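Local coordinates for proton-dependent oligopeptide transporter family protein (Xanthomonas campestris, PDB 6EI3) that probably moves small peptides across the membrane coupled to protons, as a POT family transporter of the major facilitator superfamily, at residues I4-G9 / K191-V196; F73-T78 / M125-D130; A12-S17 / L84-G89; I56-F61 / G116-V121. One frame throughout, in Å; residues are numbered along the deposited sequence.

Contact 1: residues I4-G9 / K191-V196; sequences IPFIIG and KRYVRV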
# COMPACT_ATOMS: atom_id res chain seq x y z
N ILE A 4 -7.20 21.60 15.04
CA ILE A 4 -6.47 20.32 15.06
C ILE A 4 -7.30 19.15 15.72
O ILE A 4 -7.30 18.06 15.13
CB ILE A 4 -5.04 20.51 15.68
CG1 ILE A 4 -4.12 21.34 14.72
CG2 ILE A 4 -4.38 19.16 16.05
CD1 ILE A 4 -3.85 20.68 13.26
N PRO A 5 -8.09 19.34 16.82
CA PRO A 5 -8.85 18.18 17.37
C PRO A 5 -9.86 17.55 16.40
O PRO A 5 -10.06 16.35 16.42
CB PRO A 5 -9.55 18.78 18.60
CG PRO A 5 -8.68 19.94 19.01
CD PRO A 5 -8.21 20.52 17.70
N PHE A 6 -10.46 18.37 15.52
CA PHE A 6 -11.42 17.90 14.51
C PHE A 6 -10.72 17.00 13.49
O PHE A 6 -11.32 16.03 13.05
CB PHE A 6 -12.11 19.07 13.81
CG PHE A 6 -12.93 19.93 14.75
CD1 PHE A 6 -14.23 19.59 15.08
CD2 PHE A 6 -12.39 21.08 15.31
CE1 PHE A 6 -14.98 20.37 15.96
CE2 PHE A 6 -13.13 21.87 16.19
CZ PHE A 6 -14.43 21.51 16.51
N ILE A 7 -9.44 17.31 13.17
CA ILE A 7 -8.58 16.54 12.25
C ILE A 7 -8.18 15.23 12.92
O ILE A 7 -8.21 14.18 12.29
CB ILE A 7 -7.33 17.39 11.86
CG1 ILE A 7 -7.72 18.72 11.13
CG2 ILE A 7 -6.28 16.58 11.05
CD1 ILE A 7 -8.44 18.63 9.82
N ILE A 8 -7.81 15.29 14.24
CA ILE A 8 -7.39 14.10 15.01
C ILE A 8 -8.60 13.13 15.11
O ILE A 8 -8.44 11.94 14.83
CB ILE A 8 -6.80 14.49 16.41
CG1 ILE A 8 -5.37 15.09 16.26
CG2 ILE A 8 -6.79 13.30 17.39
CD1 ILE A 8 -4.83 15.87 17.53
N GLY A 9 -9.78 13.66 15.45
CA GLY A 9 -11.02 12.90 15.56
C GLY A 9 -11.37 12.18 14.26
O GLY A 9 -11.64 10.99 14.25
N LYS A 191 -15.61 25.77 9.67
CA LYS A 191 -15.50 27.22 9.82
C LYS A 191 -14.17 27.68 10.42
O LYS A 191 -13.85 28.86 10.34
CB LYS A 191 -16.68 27.79 10.62
CG LYS A 191 -18.05 27.50 10.00
CD LYS A 191 -19.19 28.12 10.81
CE LYS A 191 -20.54 27.54 10.47
NZ LYS A 191 -20.95 27.83 9.08
N ARG A 192 -13.39 26.75 10.98
CA ARG A 192 -12.11 27.02 11.65
C ARG A 192 -10.89 26.70 10.78
O ARG A 192 -9.79 27.17 11.09
CB ARG A 192 -12.02 26.17 12.94
CG ARG A 192 -13.09 26.44 13.99
CD ARG A 192 -12.82 25.58 15.22
NE ARG A 192 -13.98 25.48 16.11
CZ ARG A 192 -13.91 25.40 17.43
NH1 ARG A 192 -12.72 25.43 18.04
NH2 ARG A 192 -15.01 25.31 18.16
N TYR A 193 -11.05 25.89 9.72
CA TYR A 193 -9.88 25.51 8.90
C TYR A 193 -9.24 26.61 8.09
O TYR A 193 -9.91 27.53 7.60
CB TYR A 193 -10.21 24.36 7.95
CG TYR A 193 -10.71 23.10 8.62
CD1 TYR A 193 -10.10 22.60 9.77
CD2 TYR A 193 -11.80 22.40 8.10
CE1 TYR A 193 -10.57 21.44 10.39
CE2 TYR A 193 -12.25 21.23 8.69
CZ TYR A 193 -11.65 20.76 9.84
OH TYR A 193 -12.13 19.63 10.44
N VAL A 194 -7.91 26.47 7.91
CA VAL A 194 -7.07 27.23 7.01
C VAL A 194 -7.27 26.55 5.64
O VAL A 194 -7.07 25.34 5.54
CB VAL A 194 -5.57 27.20 7.45
CG1 VAL A 194 -4.67 27.87 6.40
CG2 VAL A 194 -5.41 27.90 8.82
N ARG A 195 -7.68 27.31 4.58
CA ARG A 195 -7.88 26.72 3.25
C ARG A 195 -6.92 27.45 2.32
O ARG A 195 -7.20 28.57 1.87
CB ARG A 195 -9.35 26.81 2.78
CG ARG A 195 -10.30 26.03 3.68
CD ARG A 195 -11.74 26.09 3.21
NE ARG A 195 -12.65 25.83 4.33
CZ ARG A 195 -13.95 25.57 4.20
NH1 ARG A 195 -14.50 25.49 3.00
NH2 ARG A 195 -14.70 25.36 5.28
N VAL A 196 -5.75 26.84 2.10
CA VAL A 196 -4.65 27.48 1.36
C VAL A 196 -4.93 27.57 -0.15
O VAL A 196 -5.77 26.81 -0.63
CB VAL A 196 -3.27 26.81 1.66
CG1 VAL A 196 -2.93 26.88 3.14
CG2 VAL A 196 -3.23 25.35 1.15
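Arg-192 is the first residue of 191-196 to meet the N-terminal helix, laying its side chain against the ring of Phe-6. The chain is extended from CG to NE, and this length carries the guanidinium out to the outer part of the ring: NE comes 3.7 Å from Phe-6 CE2. That carbon sits over one face of the guanidinium, displaced toward its rim, with the two planes 59° apart, so the groups meet at a tilt and do not stack flat. Long and flexible, with an apolar stem and a charged end, arginine suits this surface position beside an aromatic ring. Tyr-193 follows, and the far end of its ring reaches the helix. Its OH lies 3.4 Å from Phe-6 CB but spends its hydrogen bond on the backbone oxygen of Phe-186. Ile-7 CD1 lies 3.6 Å from Tyr-193 CE1, although Ile-7 was modelled in two conformers and this closeness belongs to one of them. Next, Val-194 N bonds to the side chain of Gln-128, and the loop makes no further contact with 4-9. With no hydrogen bond between the two segments, the loop is held against the helix by van der Waals contact, while the polar end of the buried tyrosine is satisfied by helix 168-188.

Contact 2: residues F73-T78 / M125-D130; sequences FGKYTT and MVDQFD. With 78M ((2S)-2,3-dihydroxypropyl(7Z)-pentadec-7-enoate), chain B.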
# COMPACT_ATOMS: atom_id res chain seq x y z
N PHE A 73 -10.39 21.98 -6.41
CA PHE A 73 -11.25 22.26 -5.27
C PHE A 73 -10.60 22.55 -3.94
O PHE A 73 -11.31 22.92 -3.01
CB PHE A 73 -12.24 21.11 -5.08
CG PHE A 73 -12.92 20.63 -6.35
CD1 PHE A 73 -13.86 21.42 -7.00
CD2 PHE A 73 -12.66 19.36 -6.86
CE1 PHE A 73 -14.51 20.96 -8.15
CE2 PHE A 73 -13.31 18.90 -8.02
CZ PHE A 73 -14.24 19.70 -8.65
N GLY A 74 -9.30 22.33 -3.81
CA GLY A 74 -8.67 22.49 -2.50
C GLY A 74 -8.93 21.22 -1.69
O GLY A 74 -9.80 20.42 -2.04
N LYS A 75 -8.20 21.03 -0.63
CA LYS A 75 -8.25 19.82 0.19
C LYS A 75 -9.52 19.65 1.01
O LYS A 75 -10.03 18.53 1.08
CB LYS A 75 -7.01 19.76 1.10
CG LYS A 75 -5.73 19.52 0.30
CD LYS A 75 -4.50 19.61 1.19
CE LYS A 75 -3.34 20.12 0.40
NZ LYS A 75 -2.91 21.46 0.86
N TYR A 76 -10.05 20.73 1.63
CA TYR A 76 -11.28 20.60 2.42
C TYR A 76 -12.45 19.99 1.62
O TYR A 76 -13.06 19.03 2.09
CB TYR A 76 -11.74 21.95 3.04
CG TYR A 76 -13.08 21.79 3.73
CD1 TYR A 76 -13.18 21.15 4.96
CD2 TYR A 76 -14.26 22.18 3.10
CE1 TYR A 76 -14.42 20.93 5.56
CE2 TYR A 76 -15.50 21.98 3.70
CZ TYR A 76 -15.57 21.36 4.94
OH TYR A 76 -16.79 21.14 5.53
N THR A 77 -12.79 20.60 0.47
CA THR A 77 -13.91 20.16 -0.38
C THR A 77 -13.71 18.73 -0.89
O THR A 77 -14.66 17.94 -0.88
CB THR A 77 -14.11 21.16 -1.53
OG1 THR A 77 -14.46 22.41 -0.94
CG2 THR A 77 -15.21 20.74 -2.52
N THR A 78 -12.50 18.40 -1.33
CA THR A 78 -12.16 17.09 -1.87
C THR A 78 -12.30 16.03 -0.77
O THR A 78 -12.93 15.00 -1.01
CB THR A 78 -10.79 17.15 -2.53
OG1 THR A 78 -10.77 18.27 -3.42
CG2 THR A 78 -10.46 15.88 -3.33
N MET A 125 -3.65 18.84 7.33
CA MET A 125 -3.30 19.03 8.75
C MET A 125 -2.13 20.03 8.87
O MET A 125 -2.18 20.92 9.72
CB MET A 125 -2.93 17.68 9.39
CG MET A 125 -2.59 17.79 10.88
SD MET A 125 -0.83 18.18 11.15
CE MET A 125 -0.07 16.55 10.76
N VAL A 126 -1.05 19.83 8.08
CA VAL A 126 0.14 20.71 8.12
C VAL A 126 -0.27 22.18 7.79
O VAL A 126 0.22 23.10 8.45
CB VAL A 126 1.29 20.19 7.21
CG1 VAL A 126 2.51 21.12 7.25
CG2 VAL A 126 1.70 18.77 7.59
N ASP A 127 -1.22 22.38 6.85
CA ASP A 127 -1.77 23.69 6.44
C ASP A 127 -2.35 24.47 7.63
O ASP A 127 -2.43 25.68 7.56
CB ASP A 127 -2.91 23.52 5.41
CG ASP A 127 -2.50 23.09 4.02
OD1 ASP A 127 -1.28 23.06 3.74
OD2 ASP A 127 -3.40 22.77 3.20
N GLN A 128 -2.80 23.78 8.69
CA GLN A 128 -3.42 24.43 9.85
C GLN A 128 -2.44 25.21 10.72
O GLN A 128 -2.88 26.03 11.52
CB GLN A 128 -4.22 23.42 10.69
CG GLN A 128 -5.25 22.61 9.88
CD GLN A 128 -6.10 23.49 8.98
OE1 GLN A 128 -6.71 24.45 9.43
NE2 GLN A 128 -6.09 23.21 7.68
N PHE A 129 -1.12 24.97 10.54
CA PHE A 129 -0.04 25.65 11.26
C PHE A 129 0.50 26.80 10.42
O PHE A 129 0.77 26.62 9.23
CB PHE A 129 1.11 24.65 11.55
CG PHE A 129 0.73 23.55 12.51
CD1 PHE A 129 0.17 22.36 12.04
CD2 PHE A 129 0.92 23.69 13.88
CE1 PHE A 129 -0.19 21.34 12.92
CE2 PHE A 129 0.56 22.67 14.76
CZ PHE A 129 0.01 21.50 14.28
N ASP A 130 0.71 27.99 11.04
CA ASP A 130 1.29 29.12 10.31
C ASP A 130 2.70 28.76 9.81
O ASP A 130 3.35 27.92 10.42
CB ASP A 130 1.24 30.43 11.12
CG ASP A 130 2.10 30.46 12.36
OD1 ASP A 130 3.32 30.72 12.24
OD2 ASP A 130 1.55 30.29 13.48
O21 78M B . -16.67 22.46 0.66
C20 78M B . -17.70 22.56 -0.31
C18 78M B . -18.60 21.34 -0.27
O19 78M B . -19.38 21.27 -1.47
C17 78M B . -19.51 21.33 0.93
O2 78M B . -20.15 20.04 0.93
C1 78M B . -20.87 19.70 2.01
O1 78M B . -20.93 20.37 3.01
C2 78M B . -21.59 18.40 1.79
C3 78M B . -22.31 17.83 3.01
C4 78M B . -21.36 17.28 4.07
C5 78M B . -22.06 16.53 5.20
C6 78M B . -21.17 16.29 6.42
C7 78M B . -21.70 15.25 7.36
C8 78M B . -22.58 15.38 8.34
C9 78M B . -23.31 16.63 8.79
C10 78M B . -24.20 16.39 10.02
C11 78M B . -23.45 16.39 11.34
C12 78M B . -24.18 15.69 12.48
C13 78M B . -23.51 15.86 13.85
C15 78M B . -23.28 13.55 14.94
C14 78M B . -24.00 14.90 14.93
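Lys-75 and Asp-127 form the one direct link between these segments, a salt bridge. Asp-127 OD2 accepts from Lys-75 NZ (2.7 Å) through its syn lone pair, on the side of the other oxygen; OD1 stays 3.7 Å from NZ, so one carboxylate oxygen carries the bridge. The backbones stand well apart, and a long lysine is suited to span the gap: its chain bends at its last two torsions (chi3 -149°, chi4 113°) to bring the ammonium to the short acidic side chain. Hydrogen bonding of a different kind lies within 73-78. Thr-78 OG1 donates to Gly-74 O at 2.7 Å, returning to the turn before it close to the kink in this helix. Gly-74 itself has a positive phi of 80°, a backbone shape natural to glycine. Lipid contact makes the third group: Thr-77 OG1 shares a hydrogen bond of 2.7 Å with O21 of the monoacylglycerol, and the same O21 lies at the edge of the Tyr-76 ring, 3.3 Å from its CE2. The bridge thus joins the kinked part of helix 62-95 to helix 121-127, whose Met-125 packs on helices 4-22 and 137-165.

Contact 3: residues A12-S17 / L84-G89; sequences ACERFS and LIYCAG. With 78M ((2S)-2,3-dihydroxypropyl(7Z)-pentadec-7-enoate), chain B.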
# COMPACT_ATOMS: atom_id res chain seq x y z
N ALA A 12 -8.71 9.37 13.58
CA ALA A 12 -8.89 8.21 14.47
C ALA A 12 -10.07 7.35 14.03
O ALA A 12 -9.91 6.14 13.89
CB ALA A 12 -9.08 8.67 15.91
N CYS A 13 -11.25 7.97 13.77
CA CYS A 13 -12.43 7.21 13.36
C CYS A 13 -12.28 6.57 12.00
O CYS A 13 -12.63 5.40 11.86
CB CYS A 13 -13.69 8.07 13.44
SG CYS A 13 -14.04 8.69 15.10
N GLU A 14 -11.72 7.31 11.00
CA GLU A 14 -11.52 6.77 9.66
C GLU A 14 -10.54 5.59 9.64
O GLU A 14 -10.78 4.62 8.95
CB GLU A 14 -11.11 7.88 8.65
CG GLU A 14 -10.93 7.39 7.21
CD GLU A 14 -9.62 6.69 6.87
OE1 GLU A 14 -8.61 6.98 7.54
OE2 GLU A 14 -9.60 5.84 5.95
N ARG A 15 -9.43 5.68 10.38
CA ARG A 15 -8.44 4.61 10.41
C ARG A 15 -8.98 3.36 11.10
O ARG A 15 -8.75 2.25 10.62
CB ARG A 15 -7.09 5.06 11.05
CG ARG A 15 -6.27 6.07 10.20
CD ARG A 15 -5.55 5.46 8.99
NE ARG A 15 -6.48 5.27 7.87
CZ ARG A 15 -6.31 4.43 6.86
NH1 ARG A 15 -5.20 3.69 6.77
NH2 ARG A 15 -7.24 4.31 5.92
N PHE A 16 -9.70 3.53 12.22
CA PHE A 16 -10.28 2.39 12.92
C PHE A 16 -11.28 1.69 11.98
O PHE A 16 -11.29 0.47 11.87
CB PHE A 16 -10.96 2.82 14.24
CG PHE A 16 -11.44 1.66 15.10
CD1 PHE A 16 -12.61 0.97 14.78
CD2 PHE A 16 -10.74 1.27 16.23
CE1 PHE A 16 -13.06 -0.09 15.58
CE2 PHE A 16 -11.20 0.21 17.03
CZ PHE A 16 -12.35 -0.46 16.69
N SER A 17 -12.11 2.50 11.30
CA SER A 17 -13.12 2.04 10.36
C SER A 17 -12.49 1.25 9.19
O SER A 17 -12.97 0.17 8.84
CB SER A 17 -13.91 3.24 9.83
OG SER A 17 -14.83 2.86 8.83
N LEU A 84 -17.89 11.37 1.86
CA LEU A 84 -19.32 11.07 1.71
C LEU A 84 -19.51 9.85 0.79
O LEU A 84 -20.39 9.03 1.04
CB LEU A 84 -20.09 12.28 1.16
CG LEU A 84 -20.31 13.46 2.10
CD1 LEU A 84 -20.73 14.70 1.31
CD2 LEU A 84 -21.35 13.14 3.17
N ILE A 85 -18.69 9.73 -0.27
CA ILE A 85 -18.71 8.58 -1.17
C ILE A 85 -18.32 7.34 -0.35
O ILE A 85 -18.96 6.29 -0.43
CB ILE A 85 -17.78 8.81 -2.41
CG1 ILE A 85 -18.43 9.87 -3.37
CG2 ILE A 85 -17.52 7.50 -3.17
CD1 ILE A 85 -17.52 10.46 -4.46
N TYR A 86 -17.29 7.50 0.50
CA TYR A 86 -16.72 6.52 1.41
C TYR A 86 -17.85 5.99 2.31
O TYR A 86 -18.01 4.77 2.43
CB TYR A 86 -15.61 7.24 2.18
CG TYR A 86 -14.53 6.43 2.86
CD1 TYR A 86 -14.74 5.10 3.23
CD2 TYR A 86 -13.34 7.03 3.26
CE1 TYR A 86 -13.79 4.40 3.96
CE2 TYR A 86 -12.40 6.35 4.03
CZ TYR A 86 -12.62 5.02 4.35
OH TYR A 86 -11.66 4.36 5.08
N CYS A 87 -18.65 6.91 2.91
CA CYS A 87 -19.82 6.62 3.75
C CYS A 87 -20.87 5.82 2.94
O CYS A 87 -21.40 4.84 3.45
CB CYS A 87 -20.43 7.91 4.29
SG CYS A 87 -19.49 8.67 5.64
N ALA A 88 -21.15 6.25 1.70
CA ALA A 88 -22.11 5.59 0.80
C ALA A 88 -21.69 4.13 0.51
O ALA A 88 -22.56 3.27 0.42
CB ALA A 88 -22.23 6.38 -0.49
N GLY A 89 -20.37 3.88 0.43
CA GLY A 89 -19.81 2.55 0.24
C GLY A 89 -20.08 1.66 1.43
O GLY A 89 -20.51 0.50 1.27
O21 78M B . -16.67 22.46 0.66
C20 78M B . -17.70 22.56 -0.31
C18 78M B . -18.60 21.34 -0.27
O19 78M B . -19.38 21.27 -1.47
C17 78M B . -19.51 21.33 0.93
O2 78M B . -20.15 20.04 0.93
C1 78M B . -20.87 19.70 2.01
O1 78M B . -20.93 20.37 3.01
C2 78M B . -21.59 18.40 1.79
C3 78M B . -22.31 17.83 3.01
C4 78M B . -21.36 17.28 4.07
C5 78M B . -22.06 16.53 5.20
C6 78M B . -21.17 16.29 6.42
C7 78M B . -21.70 15.25 7.36
C8 78M B . -22.58 15.38 8.34
C9 78M B . -23.31 16.63 8.79
C10 78M B . -24.20 16.39 10.02
C11 78M B . -23.45 16.39 11.34
C12 78M B . -24.18 15.69 12.48
C13 78M B . -23.51 15.86 13.85
C15 78M B . -23.28 13.55 14.94
C14 78M B . -24.00 14.90 14.93
O HOH W 1 -13.48 2.82 6.53
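Glu-14 and Arg-15 are the last two residues of the ExxER motif, the signature of the first helix in POT transporters, and Tyr-86 reaches them from helix 62-95. The tyrosine hydroxyl donates to Glu-14 OE2 at 2.7 Å. That oxygen lies at the edge of the ring, in its plane, while the hydroxyl meets it on the anti side, 21° out of the carboxylate plane. With CG anti to the backbone N (chi1 -178°) and a bend at chi2, the carboxylate of Glu-14 lies across the tyrosine. Arg-15 occupies the syn sides and grips the acid side-on with two nitrogens: NE to OE1 at 2.8 Å, and NH2 to OE2 at 2.8 Å in a nearly straight bond (176°). OE2 is therefore shared by two donors, and the pairing fixes the rotation of the carboxylate. The hydroxyl of Tyr-86 is also an acceptor, accepting a hydrogen bond from a water 2.8 Å away that donates as well to Ser-17 OG, itself bonded to Pro-175 O. A planar, rigid tyrosine suits this place, spanning two helices with an apolar ring and a polar end. Leu-84 turns to the bound lipid, its CD1 3.8 Å from C2. Around the tyrosine, the ring packs on Met-179 of helix 168-188 and on Ile-110, Ala-114 and Ile-117 of helix 100-117.

Contact 4: residues I56-F61 / G116-V121; sequences IGVFFF and GIKPLV. With 78M ((2S)-2,3-dihydroxypropyl(7Z)-pentadec-7-enoate), chain G.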
# COMPACT_ATOMS: atom_id res chain seq x y z
N ILE A 56 -5.78 -2.51 -4.36
CA ILE A 56 -5.33 -1.83 -5.58
C ILE A 56 -6.04 -0.47 -5.72
O ILE A 56 -5.37 0.53 -5.90
CB ILE A 56 -5.47 -2.74 -6.82
CG1 ILE A 56 -4.24 -3.67 -6.90
CG2 ILE A 56 -5.61 -1.90 -8.11
CD1 ILE A 56 -4.36 -4.85 -7.77
N GLY A 57 -7.37 -0.45 -5.55
CA GLY A 57 -8.16 0.77 -5.64
C GLY A 57 -7.78 1.77 -4.57
O GLY A 57 -7.63 2.97 -4.86
N VAL A 58 -7.65 1.29 -3.31
CA VAL A 58 -7.29 2.11 -2.17
C VAL A 58 -5.98 2.88 -2.41
O VAL A 58 -5.88 4.04 -2.04
CB VAL A 58 -7.25 1.29 -0.86
CG1 VAL A 58 -6.70 2.13 0.31
CG2 VAL A 58 -8.63 0.74 -0.51
N PHE A 59 -4.98 2.23 -3.03
CA PHE A 59 -3.66 2.82 -3.22
C PHE A 59 -3.43 3.40 -4.61
O PHE A 59 -2.41 4.04 -4.83
CB PHE A 59 -2.57 1.82 -2.81
CG PHE A 59 -2.44 1.78 -1.30
CD1 PHE A 59 -3.26 0.96 -0.53
CD2 PHE A 59 -1.47 2.54 -0.66
CE1 PHE A 59 -3.13 0.92 0.87
CE2 PHE A 59 -1.32 2.48 0.74
CZ PHE A 59 -2.17 1.69 1.49
N PHE A 60 -4.43 3.28 -5.49
CA PHE A 60 -4.36 3.90 -6.83
C PHE A 60 -5.09 5.27 -6.82
O PHE A 60 -4.55 6.24 -7.36
CB PHE A 60 -4.97 2.99 -7.91
CG PHE A 60 -5.12 3.70 -9.24
CD1 PHE A 60 -4.01 3.93 -10.06
CD2 PHE A 60 -6.35 4.22 -9.63
CE1 PHE A 60 -4.15 4.62 -11.27
CE2 PHE A 60 -6.48 4.93 -10.84
CZ PHE A 60 -5.37 5.11 -11.65
N PHE A 61 -6.33 5.33 -6.24
CA PHE A 61 -7.17 6.54 -6.22
C PHE A 61 -6.52 7.76 -5.50
O PHE A 61 -6.91 8.85 -5.90
CB PHE A 61 -8.59 6.27 -5.73
CG PHE A 61 -9.39 5.49 -6.76
CD1 PHE A 61 -9.61 6.01 -8.03
CD2 PHE A 61 -9.92 4.24 -6.45
CE1 PHE A 61 -10.34 5.29 -8.98
CE2 PHE A 61 -10.65 3.52 -7.40
CZ PHE A 61 -10.86 4.05 -8.66
N GLY A 116 -9.01 8.43 -2.32
CA GLY A 116 -9.02 9.86 -2.63
C GLY A 116 -8.57 10.79 -1.51
O GLY A 116 -7.90 11.78 -1.78
N ILE A 117 -8.93 10.47 -0.25
CA ILE A 117 -8.57 11.32 0.91
C ILE A 117 -7.14 11.09 1.41
O ILE A 117 -6.58 11.93 2.11
CB ILE A 117 -9.56 11.14 2.09
CG1 ILE A 117 -9.46 9.70 2.68
CG2 ILE A 117 -10.99 11.51 1.67
CD1 ILE A 117 -10.15 9.47 4.05
N LYS A 118 -6.58 9.90 1.11
CA LYS A 118 -5.28 9.44 1.57
C LYS A 118 -4.12 10.44 1.36
O LYS A 118 -3.39 10.65 2.32
CB LYS A 118 -4.98 8.08 0.94
CG LYS A 118 -3.78 7.36 1.49
CD LYS A 118 -3.61 6.07 0.71
CE LYS A 118 -3.47 4.90 1.63
NZ LYS A 118 -4.75 4.48 2.22
N PRO A 119 -3.89 11.10 0.20
CA PRO A 119 -2.74 12.03 0.14
C PRO A 119 -3.12 13.43 0.63
O PRO A 119 -2.33 14.35 0.50
CB PRO A 119 -2.42 12.05 -1.36
CG PRO A 119 -3.76 11.91 -2.02
CD PRO A 119 -4.60 11.06 -1.10
N LEU A 120 -4.36 13.59 1.15
CA LEU A 120 -4.89 14.91 1.52
C LEU A 120 -4.98 15.20 3.01
O LEU A 120 -4.78 16.35 3.39
CB LEU A 120 -6.28 15.14 0.90
CG LEU A 120 -6.47 14.82 -0.60
CD1 LEU A 120 -7.90 15.07 -1.02
CD2 LEU A 120 -5.48 15.60 -1.49
N VAL A 121 -5.30 14.19 3.82
CA VAL A 121 -5.50 14.35 5.26
C VAL A 121 -4.26 14.95 5.95
O VAL A 121 -4.39 15.96 6.65
CB VAL A 121 -6.02 13.04 5.93
CG1 VAL A 121 -4.98 11.92 5.95
CG2 VAL A 121 -6.60 13.30 7.32
O21 78M G . -13.16 -13.39 -10.48
C20 78M G . -14.28 -12.52 -10.59
C18 78M G . -14.34 -11.57 -9.42
O19 78M G . -14.77 -12.26 -8.24
C17 78M G . -15.23 -10.38 -9.66
O2 78M G . -14.49 -9.19 -9.28
C1 78M G . -14.62 -8.72 -8.04
O1 78M G . -15.22 -9.28 -7.16
C2 78M G . -13.90 -7.42 -7.87
C3 78M G . -14.56 -6.45 -6.89
C4 78M G . -13.54 -5.60 -6.18
C5 78M G . -14.08 -4.33 -5.56
C6 78M G . -13.00 -3.28 -5.29
C7 78M G . -12.67 -2.46 -6.49
C8 78M G . -11.80 -1.46 -6.55
C9 78M G . -11.50 -0.63 -7.75
C10 78M G . -10.22 -1.04 -8.47
C11 78M G . -9.65 0.03 -9.39
C12 78M G . -8.37 -0.40 -10.07
C13 78M G . -7.59 0.70 -10.75
C15 78M G . -5.51 1.24 -12.08
C14 78M G . -6.23 0.23 -11.22
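Lys-118, which follows Ile-117, reaches toward Val-58 and Phe-59 of helix 40-60. Its CB points to that helix, and CG, anti to the backbone N (chi1 -170°), carries the chain on in the same extended sense. At CD the chain passes the carbonyl of Val-58, 4.1 Å from its O. From here it bends, and CE comes down on one face of the Phe-59 ring, 3.4 Å from CE2 and displaced toward the rim. This is a CH-pi contact, with CE 3.7 Å from the ring centroid. The last bend keeps NZ over the same face, 4.2 Å from the centroid and 25° off the ring normal, a cation-pi interaction; NZ also touches CG1 of Val-58 at 3.6 Å. Phenylalanine suits the site because its flat face can receive both the methylene and the ammonium, and the valine fits beside the amine. The backbones are close near Gly-116, whose CA lies 4.0 Å from Phe-61 O. In the same segment as Phe-61, Phe-60 takes C15 of a monoacylglycerol over the centre of its ring, and Phe-61 meets Phe-112 edge-to-face. Lysine at this point of the fourth transmembrane helix is a hallmark of POT transporters, where it is thought to take part in peptide transport and its coupling to protons. No hydrogen bond crosses here; between these segments the amine meets an aromatic face and an aliphatic neighbour, contacts less directional than a salt bridge.

Overall arrangement
From the N terminus, residues 4-9 open contact 1 and, on the same helix, 12-17 open contact 3. Residues 56-61 then open contact 4 and 73-78 open contact 2. These last three close in the order they open, 84-89 closing contact 3, 116-121 contact 4 and 125-130 contact 2, whereas contact 1, the first to open, is closed last by 191-196. Contacts 2, 3 and 4 thus cross one another, and all three nest inside the long loop of contact 1. Together they tie helix 4-22 to helix 62-95 and to the loop after helix 168-188, helix 40-60 to helix 100-117, and helix 62-95 to helix 121-127. Ile-117 touches contact 3, and Leu-120 touches contact 2.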